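Local coordinates for putative permease protein, ABC transporter (Porphyromonas gingivalis, PDB 3IS6), which is a putative ABC transporter permease, probably active in transmembrane transport, represented here by a fragment carrying its MacB-like periplasmic core domain, at residues A198-E201 and M202-R205. Sequence-based numbering, arbitrary orientation.
Sequences ALLE and MQKR
Glu201 and Arg205, one turn apart on the helix 196-206, meet through a long salt bridge, with Glu201 OE1 3.9 Å from Arg205 NH2. Glu201 OE1 lies at the edge of the guanidinium, in its plane, although the carboxylate and guanidinium planes stand 88° apart. Arg205 bends at chi3 (-117°), bringing its guanidinium back over the helix, where Glu201 C and Met202 CA lie against one face and NH2 comes within 3.6 Å of Glu201 CB. A water donates to Ala198 O at 3.0 Å, a carbonyl that already receives the nearly straight bond from Met202 N (2.9 Å). This bond begins the i to i+4 backbone ladder of an alpha-helix, which runs on to Arg205 N and Glu201 O; the side-chain pair follows the same spacing. Long, charged side chains suit this exposed flank.

Leu200 crosses the extended Lys204 chain at an angle: Leu200 CD2 lies 3.9 Å from Lys204 CE, so this methylene adds apolar contact. Selenomethionine Met202 serves the buried flank. Its CG is anti to the backbone N (chi1 178°), and a bend at chi3 sets CE 4.0 Å from Leu199 CD2, the two side chains running alongside each other.

Met202 packs against Ala46, Ile47 and Glu50 of helix 43-50, and Arg205 NH1 forms a salt bridge with Glu50, its stronger polar partner. Gln203 rests on strand 218-225, joining the helix to the sheet.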
loop_
_atom_site.group_PDB
_atom_site.type_symbol
_atom_site.label_atom_id
_atom_site.label_comp_id
_atom_site.label_asym_id
_atom_site.label_seq_id
_atom_site.Cartn_x
_atom_site.Cartn_y
_atom_site.Cartn_z
ATOM N N ALA A 198 10.373 -26.006 -14.315
ATOM C CA ALA A 198 9.169 -25.853 -13.532
ATOM C C ALA A 198 8.875 -24.388 -13.274
ATOM O O ALA A 198 7.752 -23.979 -13.270
ATOM C CB ALA A 198 9.279 -26.589 -12.269
ATOM N N LEU A 199 9.893 -23.595 -13.051
ATOM C CA LEU A 199 9.660 -22.194 -12.804
ATOM C C LEU A 199 9.028 -21.579 -14.020
ATOM O O LEU A 199 8.146 -20.795 -13.927
ATOM C CB LEU A 199 10.950 -21.468 -12.448
ATOM C CG LEU A 199 11.537 -21.664 -11.060
ATOM C CD1 LEU A 199 12.807 -20.943 -10.895
ATOM C CD2 LEU A 199 10.618 -21.273 -10.001
ATOM N N LEU A 200 9.486 -21.965 -15.180
ATOM C CA LEU A 200 8.917 -21.473 -16.407
ATOM C C LEU A 200 7.467 -21.866 -16.575
ATOM O O LEU A 200 6.684 -21.108 -17.061
ATOM C CB LEU A 200 9.673 -22.048 -17.565
ATOM C CG LEU A 200 10.068 -21.159 -18.705
ATOM C CD1 LEU A 200 10.180 -21.981 -19.924
ATOM C CD2 LEU A 200 9.198 -19.996 -18.922
ATOM N N GLU A 201 7.149 -23.087 -16.206
ATOM C CA GLU A 201 5.803 -23.564 -16.319
ATOM C C GLU A 201 4.926 -22.730 -15.424
ATOM O O GLU A 201 3.933 -22.223 -15.834
ATOM C CB GLU A 201 5.737 -25.006 -15.861
ATOM C CG GLU A 201 6.234 -26.008 -16.832
ATOM C CD GLU A 201 6.170 -27.416 -16.262
ATOM O OE1 GLU A 201 5.107 -27.812 -15.739
ATOM O OE2 GLU A 201 7.196 -28.115 -16.283
HETATM N N MSE A 202 5.370 -22.523 -14.210
HETATM C CA MSE A 202 4.662 -21.691 -13.286
HETATM C C MSE A 202 4.498 -20.271 -13.811
HETATM O O MSE A 202 3.447 -19.714 -13.723
HETATM C CB MSE A 202 5.441 -21.674 -11.983
HETATM C CG MSE A 202 4.889 -20.808 -10.889
HETATM SE SE MSE A 202 6.110 -20.469 -9.490
HETATM C CE MSE A 202 7.224 -19.256 -10.362
ATOM N N GLN A 203 5.530 -19.700 -14.398
ATOM C CA GLN A 203 5.470 -18.342 -14.893
ATOM C C GLN A 203 4.422 -18.180 -15.967
ATOM O O GLN A 203 3.711 -17.230 -15.994
ATOM C CB GLN A 203 6.821 -17.947 -15.448
ATOM C CG GLN A 203 6.927 -16.533 -15.923
ATOM C CD GLN A 203 8.240 -16.216 -16.644
ATOM O OE1 GLN A 203 8.510 -15.095 -17.008
ATOM N NE2 GLN A 203 9.045 -17.216 -16.825
ATOM N N LYS A 204 4.362 -19.141 -16.858
ATOM C CA LYS A 204 3.402 -19.163 -17.941
ATOM C C LYS A 204 1.950 -19.249 -17.460
ATOM O O LYS A 204 1.078 -18.667 -18.032
ATOM C CB LYS A 204 3.732 -20.295 -18.894
ATOM C CG LYS A 204 4.976 -20.050 -19.708
ATOM C CD LYS A 204 5.422 -21.266 -20.458
ATOM C CE LYS A 204 6.472 -20.937 -21.499
ATOM N NZ LYS A 204 6.752 -22.129 -22.338
ATOM N N ARG A 205 1.729 -19.995 -16.401
ATOM C CA ARG A 205 0.429 -20.114 -15.789
ATOM C C ARG A 205 -0.082 -18.814 -15.227
ATOM O O ARG A 205 -1.257 -18.569 -15.261
ATOM C CB ARG A 205 0.478 -21.089 -14.641
ATOM C CG ARG A 205 0.145 -22.492 -14.933
ATOM C CD ARG A 205 0.326 -23.299 -13.682
ATOM N NE ARG A 205 1.364 -24.281 -13.859
ATOM C CZ ARG A 205 2.375 -24.500 -13.050
ATOM N NH1 ARG A 205 2.547 -23.832 -11.943
ATOM N NH2 ARG A 205 3.231 -25.413 -13.374
HETATM O O HOH W 1 5.469 -25.793 -12.494
#